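PDB 2YIH: CEL44C, which hydrolyses xyloglucan and probably other beta-1,4-glucans as an endo-acting glycoside hydrolase of family 44, this chain being the family 44 part of a longer protein. Local coordinates for residues I294-E299 against D303-A308; P336-L341 against L354-Y359; Y405-N410 against H448-N453; K8-K13 against V431-H436. The protein carries 8 engineered substitutions. One frame throughout, in Å; residues are numbered along the deposited sequence.

Contacts 1 and 2 belong to the barrel domain, contact 4 to the nine-stranded sheet, and contact 3 to the seam between them. Contact 1 lies beyond the barrel strand 280-285, and contact 2 follows it in the chain, with centres about 21 Å apart. Contact 2 reaches contact 3 through a probable hydrogen bond between Y359 OH and Y405 OH. Contacts 3 and 4 have centres about 15 Å apart and share the sheet, where strands 433-439 and 446-453 are neighbours. Contact 4 joins the N-terminal strand to strand 433-439, more than 400 residues further along, with contacts 1 and 2 between its segments. The N-terminal strand thus completes the domain built mainly by the C-terminal part.

Contact 1 of 4, residues I294-E299 against D303-A308; sequences IRITNE and DETKKA. With BGC (beta-D-glucopyranose), chain B; EDO (1,2-ethanediol), chain J.
I294 lies across T305 at about a right angle. Its CB is the atom nearest the threonine, 3.6 Å from T305 OG1. One step out, I294 CG1 stays within van der Waals range of the same oxygen. I294 CG2, anti to the backbone N (chi1 -66° for CG1), meets the methyl T305 CG2 at 3.8 Å. The tip, I294 CD1, returns to T305 OG1 at 3.9 Å. That oxygen has its polar partners outside the contact, at G291 O and N302 N. Next to this pair, I296 CG2 rests on the helix backbone, 3.8 Å from T305 O, and on A308 CB at 4.3 Å. The helix 303-311 therefore backs a small antiparallel hairpin, strands 290-291 and 294-295, which follows strand 280-285 of the TIM barrel. R295 leaves the hairpin on the side away from the helix, and its extended chain reaches the glycan pocket. There R295 NH1 meets glucose O2 at 2.9 Å and O3 at 3.3 Å, both weak hydrogen bonds. R295 NE and NH2 bond to P287 O and Y286 O. A leucine here would probably leave the two sugar hydroxyls and both carbonyls without this partner. N298 N closes the next turn on R295 O at 2.9 Å.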
loop_
_atom_site.group_PDB
_atom_site.type_symbol
_atom_site.label_atom_id
_atom_site.label_comp_id
_atom_site.label_asym_id
_atom_site.label_seq_id
_atom_site.Cartn_x
_atom_site.Cartn_y
_atom_site.Cartn_z
ATOM N N ILE A 294 12.652 4.499 -20.463
ATOM C CA ILE A 294 12.979 4.083 -19.100
ATOM C C ILE A 294 11.705 3.809 -18.306
ATOM O O ILE A 294 10.757 4.604 -18.353
ATOM C CB ILE A 294 13.827 5.176 -18.388
ATOM C CG1 ILE A 294 15.201 5.310 -19.082
ATOM C CG2 ILE A 294 14.000 4.863 -16.894
ATOM C CD1 ILE A 294 16.070 6.363 -18.465
ATOM N N ARG A 295 11.679 2.699 -17.569
ATOM C CA ARG A 295 10.513 2.418 -16.709
ATOM C C ARG A 295 10.549 3.346 -15.497
ATOM O O ARG A 295 11.586 3.452 -14.863
ATOM C CB ARG A 295 10.547 0.946 -16.246
ATOM C CG ARG A 295 9.303 0.515 -15.480
ATOM C CD ARG A 295 9.498 -0.869 -14.856
ATOM N NE ARG A 295 8.344 -1.254 -14.063
ATOM C CZ ARG A 295 8.161 -2.461 -13.542
ATOM N NH1 ARG A 295 9.038 -3.433 -13.781
ATOM N NH2 ARG A 295 7.050 -2.724 -12.866
ATOM N N ILE A 296 9.438 4.012 -15.155
ATOM C CA ILE A 296 9.525 5.050 -14.116
ATOM C C ILE A 296 10.009 4.565 -12.758
ATOM O O ILE A 296 10.508 5.358 -11.939
ATOM C CB ILE A 296 8.222 5.858 -13.966
ATOM C CG1 ILE A 296 7.079 4.978 -13.455
ATOM C CG2 ILE A 296 7.858 6.504 -15.311
ATOM C CD1 ILE A 296 5.824 5.803 -13.092
ATOM N N THR A 297 9.825 3.279 -12.479
ATOM C CA THR A 297 10.208 2.750 -11.182
ATOM C C THR A 297 11.693 2.378 -11.125
ATOM O O THR A 297 12.200 2.067 -10.046
ATOM C CB THR A 297 9.396 1.494 -10.839
ATOM O OG1 THR A 297 9.432 0.618 -11.975
ATOM C CG2 THR A 297 7.964 1.868 -10.566
ATOM N N ASN A 298 12.377 2.406 -12.264
ATOM C CA ASN A 298 13.770 1.904 -12.331
ATOM C C ASN A 298 14.812 2.969 -11.938
ATOM O O ASN A 298 15.768 2.690 -11.194
ATOM C CB ASN A 298 14.089 1.326 -13.721
ATOM C CG ASN A 298 13.527 -0.075 -13.911
ATOM O OD1 ASN A 298 13.390 -0.563 -15.040
ATOM N ND2 ASN A 298 13.195 -0.724 -12.821
ATOM N N GLU A 299 14.616 4.192 -12.422
ATOM C CA GLU A 299 15.531 5.288 -12.145
ATOM C C GLU A 299 14.823 6.599 -12.507
ATOM O O GLU A 299 13.792 6.583 -13.182
ATOM C CB GLU A 299 16.824 5.129 -12.967
ATOM C CG GLU A 299 16.555 4.963 -14.487
ATOM C CD GLU A 299 17.842 4.761 -15.308
ATOM O OE1 GLU A 299 18.686 5.675 -15.298
ATOM O OE2 GLU A 299 17.970 3.723 -16.007
ATOM N N ASP A 303 13.931 13.858 -19.134
ATOM C CA ASP A 303 12.721 14.676 -19.103
ATOM C C ASP A 303 11.474 13.890 -19.471
ATOM O O ASP A 303 10.419 14.089 -18.890
ATOM C CB ASP A 303 12.849 15.903 -20.013
ATOM C CG ASP A 303 13.710 17.000 -19.405
ATOM O OD1 ASP A 303 14.164 16.879 -18.250
ATOM O OD2 ASP A 303 13.940 18.001 -20.111
ATOM N N GLU A 304 11.589 12.980 -20.425
ATOM C CA GLU A 304 10.418 12.230 -20.836
ATOM C C GLU A 304 10.033 11.181 -19.783
ATOM O O GLU A 304 8.847 10.919 -19.580
ATOM C CB GLU A 304 10.641 11.601 -22.209
ATOM C CG GLU A 304 10.881 12.670 -23.322
ATOM C CD GLU A 304 9.725 13.675 -23.446
ATOM O OE1 GLU A 304 8.560 13.239 -23.544
ATOM O OE2 GLU A 304 9.986 14.899 -23.401
ATOM N N THR A 305 11.025 10.652 -19.077
ATOM C CA THR A 305 10.760 9.711 -17.967
ATOM C C THR A 305 10.038 10.489 -16.854
ATOM O O THR A 305 9.088 9.984 -16.255
ATOM C CB THR A 305 12.053 9.100 -17.359
ATOM O OG1 THR A 305 12.964 8.706 -18.400
ATOM C CG2 THR A 305 11.716 7.867 -16.484
ATOM N N LYS A 306 10.498 11.702 -16.574
ATOM C CA LYS A 306 9.889 12.511 -15.507
ATOM C C LYS A 306 8.449 12.891 -15.879
ATOM O O LYS A 306 7.559 12.848 -15.026
ATOM C CB LYS A 306 10.730 13.764 -15.216
ATOM C CG LYS A 306 12.077 13.429 -14.574
ATOM C CD LYS A 306 13.063 14.588 -14.748
ATOM C CE LYS A 306 14.453 14.275 -14.148
ATOM N NZ LYS A 306 15.303 15.536 -14.191
ATOM N N LYS A 307 8.222 13.297 -17.138
ATOM C CA LYS A 307 6.860 13.588 -17.568
ATOM C C LYS A 307 5.954 12.355 -17.441
ATOM O O LYS A 307 4.787 12.451 -17.009
ATOM C CB LYS A 307 6.864 14.122 -19.005
ATOM C CG LYS A 307 7.449 15.544 -19.094
ATOM C CD LYS A 307 7.521 15.942 -20.577
ATOM C CE LYS A 307 8.253 17.250 -20.799
ATOM N NZ LYS A 307 8.222 17.521 -22.271
ATOM N N ALA A 308 6.471 11.189 -17.848
ATOM C CA ALA A 308 5.664 9.973 -17.815
ATOM C C ALA A 308 5.373 9.602 -16.367
ATOM O O ALA A 308 4.276 9.139 -16.060
ATOM C CB ALA A 308 6.354 8.831 -18.552
HETATM C C2 BGC B . 8.060 -7.196 -13.669
HETATM C C3 BGC B . 9.120 -7.205 -12.573
HETATM C C4 BGC B . 8.996 -8.472 -11.694
HETATM C C5 BGC B . 9.027 -9.661 -12.657
HETATM C C6 BGC B . 8.956 -11.030 -11.989
HETATM C C1 BGC B . 8.086 -8.472 -14.483
HETATM O O2 BGC B . 8.238 -6.104 -14.584
HETATM O O3 BGC B . 8.883 -6.063 -11.758
HETATM O O4 BGC B . 10.019 -8.505 -10.664
HETATM O O5 BGC B . 7.940 -9.593 -13.597
HETATM O O6 BGC B . 9.149 -12.028 -12.992
HETATM C C1 EDO J . 12.917 18.527 -13.107
HETATM O O1 EDO J . 13.868 18.931 -14.090
HETATM C C2 EDO J . 13.697 18.076 -11.888
HETATM O O2 EDO J . 14.546 16.986 -12.259
#

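Contact 2 of 4, residues P336-L341 against L354-Y359; sequences PILPRL and LAMTSY. Engineered in segment 354-359: S358 (natural residue Glu).
L341 N bonds to I337 O at 2.9 Å, an i to i+4 bond in the first turns of helix 337-348. This turn faces the L341 side chain to L354 on the strand. The preceding bond, R340 N to P336 O, is weak, and P336 sits at the N-cap after a cis peptide. The side chains that meet across the two segments are apolar. L354 straddles the base of L341: its CD2 lies 4.1 Å from L341 CB, and its CD1 is almost as near. L354 CG is placed anti to the backbone N (chi1 -178°), which carries the branched end out to the helix. A second pair lies one turn earlier. L338 CD2 touches M356 CE at 3.9 Å, and the two side chains cross at about a right angle. M356 runs straight to its sulfur and then bends at the last torsion (chi3 -71°). L354 and M356, two residues apart, use the same side of the strand. Where the chain turns a corner, S358, an engineered residue that is Glu in the natural protein, hydrogen-bonds through OG to Y286 OH. The axes of helix 337-341 and strand 354-357 approach to 10.5 Å, with their directions 136° apart. In the TIM barrel this is the helix-to-strand half of a beta-alpha-beta crossover: helix 337-348 packs outside the barrel and leads into strand 353-359, which lies between parallel strands 280-285 and 387-390.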
loop_
_atom_site.group_PDB
_atom_site.type_symbol
_atom_site.label_atom_id
_atom_site.label_comp_id
_atom_site.label_asym_id
_atom_site.label_seq_id
_atom_site.Cartn_x
_atom_site.Cartn_y
_atom_site.Cartn_z
ATOM N N PRO A 336 -8.651 1.759 -16.683
ATOM C CA PRO A 336 -7.841 2.053 -15.501
ATOM C C PRO A 336 -8.007 1.035 -14.403
ATOM O O PRO A 336 -9.062 0.412 -14.269
ATOM C CB PRO A 336 -8.364 3.415 -15.031
ATOM C CG PRO A 336 -9.785 3.505 -15.620
ATOM C CD PRO A 336 -9.725 2.741 -16.909
ATOM N N ILE A 337 -6.965 0.876 -13.595
ATOM C CA ILE A 337 -6.902 -0.293 -12.751
ATOM C C ILE A 337 -7.789 -0.256 -11.521
ATOM O O ILE A 337 -8.333 -1.292 -11.123
ATOM C CB ILE A 337 -5.440 -0.723 -12.435
ATOM C CG1 ILE A 337 -5.426 -2.125 -11.810
ATOM C CG2 ILE A 337 -4.731 0.310 -11.549
ATOM C CD1 ILE A 337 -5.720 -3.259 -12.829
ATOM N N LEU A 338 -7.970 0.903 -10.888
ATOM C CA LEU A 338 -8.761 0.878 -9.656
ATOM C C LEU A 338 -10.244 0.588 -9.932
ATOM O O LEU A 338 -10.854 -0.222 -9.251
ATOM C CB LEU A 338 -8.583 2.166 -8.838
ATOM C CG LEU A 338 -7.146 2.466 -8.361
ATOM C CD1 LEU A 338 -7.126 3.819 -7.595
ATOM C CD2 LEU A 338 -6.566 1.354 -7.474
ATOM N N PRO A 339 -10.819 1.213 -10.958
ATOM C CA PRO A 339 -12.237 0.884 -11.183
ATOM C C PRO A 339 -12.393 -0.561 -11.629
ATOM O O PRO A 339 -13.363 -1.249 -11.239
ATOM C CB PRO A 339 -12.628 1.833 -12.328
ATOM C CG PRO A 339 -11.750 3.036 -12.117
ATOM C CD PRO A 339 -10.406 2.418 -11.702
ATOM N N ARG A 340 -11.394 -1.071 -12.336
ATOM C CA ARG A 340 -11.466 -2.471 -12.768
ATOM C C ARG A 340 -11.406 -3.469 -11.605
ATOM O O ARG A 340 -12.110 -4.498 -11.600
ATOM C CB ARG A 340 -10.387 -2.785 -13.801
ATOM C CG ARG A 340 -10.545 -4.156 -14.423
ATOM C CD ARG A 340 -11.780 -4.235 -15.335
ATOM N NE ARG A 340 -11.982 -5.590 -15.871
ATOM C CZ ARG A 340 -12.501 -6.598 -15.168
ATOM N NH1 ARG A 340 -12.858 -6.418 -13.886
ATOM N NH2 ARG A 340 -12.659 -7.796 -15.745
ATOM N N LEU A 341 -10.488 -3.221 -10.667
ATOM C CA LEU A 341 -10.409 -4.048 -9.479
ATOM C C LEU A 341 -11.671 -3.942 -8.659
ATOM O O LEU A 341 -12.220 -4.967 -8.208
ATOM C CB LEU A 341 -9.192 -3.653 -8.646
ATOM C CG LEU A 341 -7.861 -4.056 -9.271
ATOM C CD1 LEU A 341 -6.752 -3.384 -8.455
ATOM C CD2 LEU A 341 -7.708 -5.612 -9.266
ATOM N N LEU A 354 -10.395 -3.104 -0.681
ATOM C CA LEU A 354 -9.286 -3.112 -1.648
ATOM C C LEU A 354 -8.077 -2.392 -1.057
ATOM O O LEU A 354 -8.224 -1.281 -0.504
ATOM C CB LEU A 354 -9.736 -2.406 -2.919
ATOM C CG LEU A 354 -8.748 -2.347 -4.080
ATOM C CD1 LEU A 354 -8.389 -3.769 -4.569
ATOM C CD2 LEU A 354 -9.386 -1.485 -5.197
ATOM N N ALA A 355 -6.881 -2.991 -1.177
ATOM C CA ALA A 355 -5.661 -2.357 -0.646
ATOM C C ALA A 355 -4.536 -2.503 -1.650
ATOM O O ALA A 355 -4.406 -3.552 -2.290
ATOM C CB ALA A 355 -5.225 -2.962 0.692
ATOM N N MET A 356 -3.722 -1.463 -1.738
ATOM C CA MET A 356 -2.525 -1.463 -2.573
ATOM C C MET A 356 -1.320 -1.432 -1.629
ATOM O O MET A 356 -0.873 -0.356 -1.216
ATOM C CB MET A 356 -2.532 -0.245 -3.510
ATOM C CG MET A 356 -1.355 -0.255 -4.456
ATOM S SD MET A 356 -1.456 1.126 -5.632
ATOM C CE MET A 356 -2.773 0.644 -6.633
ATOM N N THR A 357 -0.888 -2.614 -1.177
ATOM C CA THR A 357 0.015 -2.712 -0.008
ATOM C C THR A 357 1.493 -2.570 -0.306
ATOM O O THR A 357 2.321 -2.618 0.611
ATOM C CB THR A 357 -0.175 -4.056 0.736
ATOM O OG1 THR A 357 0.045 -5.140 -0.177
ATOM C CG2 THR A 357 -1.627 -4.131 1.293
ATOM N N SER A 358 1.837 -2.432 -1.573
ATOM C CA SER A 358 3.220 -2.119 -1.934
ATOM C C SER A 358 3.196 -1.471 -3.307
ATOM O O SER A 358 2.675 -2.055 -4.292
ATOM C CB SER A 358 4.054 -3.421 -1.904
ATOM O OG SER A 358 5.464 -3.174 -1.758
ATOM N N TYR A 359 3.746 -0.262 -3.396
ATOM C CA TYR A 359 3.760 0.474 -4.669
ATOM C C TYR A 359 4.779 1.596 -4.599
ATOM O O TYR A 359 5.124 2.067 -3.515
ATOM C CB TYR A 359 2.358 1.041 -4.987
ATOM C CG TYR A 359 1.934 2.255 -4.144
ATOM C CD1 TYR A 359 1.388 2.094 -2.862
ATOM C CD2 TYR A 359 2.080 3.547 -4.651
ATOM C CE1 TYR A 359 1.024 3.208 -2.094
ATOM C CE2 TYR A 359 1.697 4.649 -3.916
ATOM C CZ TYR A 359 1.170 4.480 -2.653
ATOM O OH TYR A 359 0.745 5.591 -1.948
#

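Contact 3 of 4, residues Y405-N410 against H448-N453; sequences YKLYRN and HLVVMN. With SO4 (sulfate ion), chain E.
V450 puts CG2 over one face of the Y408 ring, offset toward its rim. V450 CG2 makes a CH-pi contact, 4.2 Å from the ring centroid and 18° off the normal. The other methyl, V450 CG1, is anti to the backbone N (chi1 168°) and lies by the phenol end, 3.6 Å from Y408 OH. It also meets L407 CD2 at 4.1 Å. Y408 OH has its hydrogen bond with T374 O, and F418 meets the ring edge-to-face. A phenylalanine in place of Y408 would probably leave T374 O without its hydroxyl mate, and the ring end less firmly fixed. R409 holds a sulfate, probably from the crystallisation liquor, at the edge of its guanidinium, in plane. R409 NH1 reaches O2 and R409 NH2 reaches O3, each at 2.7 Å and nearly straight. Helix 399-409, after the last barrel strand, is set against strand 446-453 of the beta-sheet domain. The result is a buried, mostly apolar seam between barrel and sheet, its phenol oxygen satisfied by a backbone carbonyl.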
loop_
_atom_site.group_PDB
_atom_site.type_symbol
_atom_site.label_atom_id
_atom_site.label_comp_id
_atom_site.label_asym_id
_atom_site.label_seq_id
_atom_site.Cartn_x
_atom_site.Cartn_y
_atom_site.Cartn_z
ATOM N N TYR A 405 3.732 12.944 1.301
ATOM C CA TYR A 405 2.969 12.571 2.505
ATOM C C TYR A 405 2.787 13.767 3.432
ATOM O O TYR A 405 1.708 13.966 3.974
ATOM C CB TYR A 405 3.600 11.398 3.293
ATOM C CG TYR A 405 3.352 10.062 2.619
ATOM C CD1 TYR A 405 2.130 9.382 2.787
ATOM C CD2 TYR A 405 4.327 9.503 1.795
ATOM C CE1 TYR A 405 1.884 8.162 2.119
ATOM C CE2 TYR A 405 4.105 8.279 1.148
ATOM C CZ TYR A 405 2.872 7.625 1.311
ATOM O OH TYR A 405 2.595 6.468 0.625
ATOM N N LYS A 406 3.866 14.498 3.673
ATOM C CA LYS A 406 3.791 15.631 4.603
ATOM C C LYS A 406 2.828 16.681 4.056
ATOM O O LYS A 406 2.135 17.315 4.832
ATOM C CB LYS A 406 5.182 16.238 4.847
ATOM C CG LYS A 406 6.023 15.286 5.681
ATOM C CD LYS A 406 7.535 15.593 5.649
ATOM C CE LYS A 406 7.835 16.910 6.322
ATOM N NZ LYS A 406 9.236 17.363 6.000
ATOM N N LEU A 407 2.772 16.862 2.736
ATOM C CA LEU A 407 1.834 17.851 2.195
ATOM C C LEU A 407 0.375 17.512 2.561
ATOM O O LEU A 407 -0.448 18.433 2.833
ATOM C CB LEU A 407 2.019 18.054 0.681
ATOM C CG LEU A 407 1.285 19.281 0.116
ATOM C CD1 LEU A 407 1.988 20.551 0.538
ATOM C CD2 LEU A 407 1.258 19.190 -1.421
ATOM N N TYR A 408 0.064 16.210 2.605
ATOM C CA TYR A 408 -1.269 15.748 3.033
ATOM C C TYR A 408 -1.448 15.648 4.550
ATOM O O TYR A 408 -2.582 15.791 5.043
ATOM C CB TYR A 408 -1.580 14.359 2.416
ATOM C CG TYR A 408 -2.111 14.452 1.000
ATOM C CD1 TYR A 408 -1.255 14.674 -0.073
ATOM C CD2 TYR A 408 -3.481 14.441 0.753
ATOM C CE1 TYR A 408 -1.727 14.805 -1.350
ATOM C CE2 TYR A 408 -3.977 14.540 -0.563
ATOM C CZ TYR A 408 -3.105 14.761 -1.592
ATOM O OH TYR A 408 -3.549 14.866 -2.904
ATOM N N ARG A 409 -0.364 15.329 5.288
ATOM C CA ARG A 409 -0.535 14.832 6.649
ATOM C C ARG A 409 0.256 15.589 7.711
ATOM O O ARG A 409 0.044 15.384 8.894
ATOM C CB ARG A 409 -0.227 13.329 6.722
ATOM C CG ARG A 409 -1.156 12.484 5.864
ATOM C CD ARG A 409 -2.503 12.238 6.564
ATOM N NE ARG A 409 -2.292 11.460 7.787
ATOM C CZ ARG A 409 -3.246 11.141 8.653
ATOM N NH1 ARG A 409 -4.517 11.502 8.403
ATOM N NH2 ARG A 409 -2.932 10.442 9.756
ATOM N N ASN A 410 1.134 16.509 7.292
ATOM C CA ASN A 410 1.863 17.311 8.268
ATOM C C ASN A 410 2.397 18.543 7.564
ATOM O O ASN A 410 3.616 18.714 7.425
ATOM C CB ASN A 410 3.030 16.515 8.895
ATOM C CG ASN A 410 3.819 17.334 9.889
ATOM O OD1 ASN A 410 3.356 18.378 10.377
ATOM N ND2 ASN A 410 5.057 16.890 10.164
ATOM N N HIS A 448 -9.936 22.240 2.254
ATOM C CA HIS A 448 -8.550 21.862 1.948
ATOM C C HIS A 448 -8.461 21.571 0.460
ATOM O O HIS A 448 -9.251 20.767 -0.071
ATOM C CB HIS A 448 -8.186 20.608 2.741
ATOM C CG HIS A 448 -7.895 20.875 4.183
ATOM N ND1 HIS A 448 -8.869 20.883 5.161
ATOM C CD2 HIS A 448 -6.724 21.131 4.807
ATOM C CE1 HIS A 448 -8.314 21.190 6.318
ATOM N NE2 HIS A 448 -7.015 21.352 6.130
ATOM N N LEU A 449 -7.467 22.161 -0.211
ATOM C CA LEU A 449 -7.262 21.905 -1.635
ATOM C C LEU A 449 -5.810 21.552 -1.847
ATOM O O LEU A 449 -4.930 22.302 -1.417
ATOM C CB LEU A 449 -7.552 23.147 -2.481
ATOM C CG LEU A 449 -8.872 23.861 -2.252
ATOM C CD1 LEU A 449 -8.907 25.077 -3.202
ATOM C CD2 LEU A 449 -10.084 22.943 -2.489
ATOM N N VAL A 450 -5.549 20.414 -2.475
ATOM C CA VAL A 450 -4.163 20.097 -2.907
ATOM C C VAL A 450 -4.145 20.223 -4.422
ATOM O O VAL A 450 -4.972 19.619 -5.123
ATOM C CB VAL A 450 -3.712 18.679 -2.421
ATOM C CG1 VAL A 450 -2.389 18.251 -3.144
ATOM C CG2 VAL A 450 -3.487 18.683 -0.932
ATOM N N VAL A 451 -3.296 21.115 -4.924
ATOM C CA VAL A 451 -3.218 21.383 -6.357
ATOM C C VAL A 451 -1.763 21.278 -6.844
ATOM O O VAL A 451 -0.804 21.587 -6.106
ATOM C CB VAL A 451 -3.846 22.764 -6.707
ATOM C CG1 VAL A 451 -3.099 23.929 -6.019
ATOM C CG2 VAL A 451 -3.928 22.955 -8.236
ATOM N N MET A 452 -1.582 20.795 -8.055
ATOM C CA MET A 452 -0.220 20.661 -8.567
ATOM C C MET A 452 -0.112 20.997 -10.035
ATOM O O MET A 452 -1.050 20.761 -10.798
ATOM C CB MET A 452 0.325 19.256 -8.288
ATOM C CG MET A 452 -0.386 18.134 -9.065
ATOM S SD MET A 452 -0.540 16.605 -8.114
ATOM C CE MET A 452 -1.860 17.103 -6.971
ATOM N N ASN A 453 1.053 21.532 -10.421
ATOM C CA ASN A 453 1.398 21.767 -11.817
ATOM C C ASN A 453 2.472 20.778 -12.267
ATOM O O ASN A 453 3.613 20.808 -11.749
ATOM C CB ASN A 453 1.918 23.216 -11.955
ATOM C CG ASN A 453 2.137 23.629 -13.408
ATOM O OD1 ASN A 453 2.178 22.799 -14.308
ATOM N ND2 ASN A 453 2.366 24.920 -13.614
HETATM S S SO4 E . -6.362 10.146 11.283
HETATM O O1 SO4 E . -6.631 11.062 12.392
HETATM O O2 SO4 E . -6.596 10.868 10.039
HETATM O O3 SO4 E . -4.982 9.656 11.398
HETATM O O4 SO4 E . -7.267 9.005 11.427
#

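Contact 4 of 4, residues K8-K13 against V431-H436; sequences KTITIK and VNSSVH
I12 and V435 have the most surface buried here, and they reach toward each other tip to tip. They lie in the nine-stranded sheet of the C-terminal domain, probably the beta-sandwich expected beside the barrel in family 44. I12 is on strand 9-22 and V435 on strand 433-439. In sheet order strand 421-427 comes between these two, and T427 touches both side chains. The segments run in nearly the same direction, 24° apart. I12 CG2 meets V435 CG2 at 4.1 Å, and I12 CD1 lies the same distance from V435 CB. V435 CG2 is anti to its own backbone N, which sets this methyl against both branches of I12. F464 and V451 also pack on I12. N432, next in buried area, lies where the strand begins. Its ND2 is 3.9 Å from K8 CE, and the two side chains pass at a slant. Their polar ends share D429: K8 NZ makes a salt bridge with D429 OD2, and N432 ND2 bonds to the same oxygen. Between these pairs, S433 OG is held by D429 O and T427 OG1, and I10 CD1 presses on it at 3.4 Å and on S433 CB at 3.6 Å.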
loop_
_atom_site.group_PDB
_atom_site.type_symbol
_atom_site.label_atom_id
_atom_site.label_comp_id
_atom_site.label_asym_id
_atom_site.label_seq_id
_atom_site.Cartn_x
_atom_site.Cartn_y
_atom_site.Cartn_z
ATOM N N LYS A 8 -1.143 31.293 -19.268
ATOM C CA LYS A 8 -2.068 30.123 -19.272
ATOM C C LYS A 8 -2.971 30.204 -18.024
ATOM O O LYS A 8 -2.469 30.433 -16.918
ATOM C CB LYS A 8 -1.237 28.829 -19.269
ATOM C CG LYS A 8 -2.052 27.533 -19.201
ATOM C CD LYS A 8 -1.135 26.295 -19.256
ATOM C CE LYS A 8 -1.886 25.014 -18.897
ATOM N NZ LYS A 8 -3.078 24.741 -19.770
ATOM N N THR A 9 -4.292 30.141 -18.211
ATOM C CA THR A 9 -5.230 30.031 -17.090
ATOM C C THR A 9 -5.888 28.660 -17.124
ATOM O O THR A 9 -6.236 28.166 -18.189
ATOM C CB THR A 9 -6.340 31.124 -17.149
ATOM O OG1 THR A 9 -5.752 32.387 -16.837
ATOM C CG2 THR A 9 -7.446 30.848 -16.130
ATOM N N ILE A 10 -6.052 28.042 -15.961
ATOM C CA ILE A 10 -6.896 26.867 -15.879
ATOM C C ILE A 10 -8.015 27.167 -14.896
ATOM O O ILE A 10 -7.847 28.000 -14.005
ATOM C CB ILE A 10 -6.127 25.599 -15.455
ATOM C CG1 ILE A 10 -5.712 25.663 -14.011
ATOM C CG2 ILE A 10 -4.943 25.348 -16.378
ATOM C CD1 ILE A 10 -5.516 24.263 -13.431
ATOM N N THR A 11 -9.187 26.574 -15.103
ATOM C CA THR A 11 -10.272 26.807 -14.166
ATOM C C THR A 11 -10.521 25.545 -13.319
ATOM O O THR A 11 -10.466 24.429 -13.824
ATOM C CB THR A 11 -11.562 27.240 -14.882
ATOM O OG1 THR A 11 -11.846 26.309 -15.928
ATOM C CG2 THR A 11 -11.373 28.596 -15.525
ATOM N N ILE A 12 -10.766 25.754 -12.034
ATOM C CA ILE A 12 -10.935 24.649 -11.091
ATOM C C ILE A 12 -12.222 24.901 -10.316
ATOM O O ILE A 12 -12.411 25.989 -9.773
ATOM C CB ILE A 12 -9.743 24.550 -10.145
ATOM C CG1 ILE A 12 -8.530 23.965 -10.904
ATOM C CG2 ILE A 12 -10.070 23.603 -8.952
ATOM C CD1 ILE A 12 -7.292 23.797 -10.034
ATOM N N LYS A 13 -13.128 23.920 -10.349
ATOM C CA LYS A 13 -14.436 24.076 -9.700
ATOM C C LYS A 13 -14.485 23.126 -8.522
ATOM O O LYS A 13 -14.272 21.952 -8.707
ATOM C CB LYS A 13 -15.565 23.725 -10.672
ATOM C CG LYS A 13 -15.636 24.595 -11.936
ATOM N N VAL A 431 -4.073 17.244 -17.879
ATOM C CA VAL A 431 -2.697 16.874 -18.249
ATOM C C VAL A 431 -1.694 17.689 -17.418
ATOM O O VAL A 431 -0.729 17.155 -16.814
ATOM C CB VAL A 431 -2.438 17.081 -19.775
ATOM C CG1 VAL A 431 -0.999 16.702 -20.100
ATOM C CG2 VAL A 431 -3.399 16.234 -20.617
ATOM N N ASN A 432 -1.853 19.008 -17.451
ATOM C CA ASN A 432 -0.924 19.877 -16.766
ATOM C C ASN A 432 -1.217 20.080 -15.299
ATOM O O ASN A 432 -0.341 20.535 -14.573
ATOM C CB ASN A 432 -0.839 21.245 -17.480
ATOM C CG ASN A 432 -0.162 21.120 -18.811
ATOM O OD1 ASN A 432 0.988 20.668 -18.873
ATOM N ND2 ASN A 432 -0.908 21.370 -19.897
ATOM N N SER A 433 -2.433 19.744 -14.851
ATOM C CA SER A 433 -2.758 19.935 -13.426
ATOM C C SER A 433 -3.450 18.700 -12.857
ATOM O O SER A 433 -3.999 17.880 -13.607
ATOM C CB SER A 433 -3.677 21.144 -13.211
ATOM O OG SER A 433 -5.013 20.858 -13.664
ATOM N N SER A 434 -3.419 18.595 -11.532
ATOM C CA SER A 434 -4.338 17.721 -10.811
ATOM C C SER A 434 -4.756 18.461 -9.555
ATOM O O SER A 434 -4.031 19.341 -9.060
ATOM C CB SER A 434 -3.641 16.418 -10.415
ATOM O OG SER A 434 -3.365 15.661 -11.579
ATOM N N VAL A 435 -5.918 18.108 -9.016
ATOM C CA VAL A 435 -6.433 18.823 -7.859
ATOM C C VAL A 435 -7.382 17.914 -7.056
ATOM O O VAL A 435 -8.146 17.116 -7.620
ATOM C CB VAL A 435 -7.195 20.118 -8.307
ATOM C CG1 VAL A 435 -8.309 19.741 -9.297
ATOM C CG2 VAL A 435 -7.727 20.875 -7.066
ATOM N N HIS A 436 -7.238 17.982 -5.749
ATOM C CA HIS A 436 -8.034 17.173 -4.829
ATOM C C HIS A 436 -8.528 18.037 -3.695
ATOM O O HIS A 436 -7.771 18.835 -3.149
ATOM C CB HIS A 436 -7.139 16.079 -4.278
ATOM C CG HIS A 436 -6.556 15.211 -5.351
ATOM N ND1 HIS A 436 -7.313 14.327 -6.088
ATOM C CD2 HIS A 436 -5.289 15.114 -5.821
ATOM C CE1 HIS A 436 -6.539 13.735 -6.982
ATOM N NE2 HIS A 436 -5.303 14.194 -6.837
#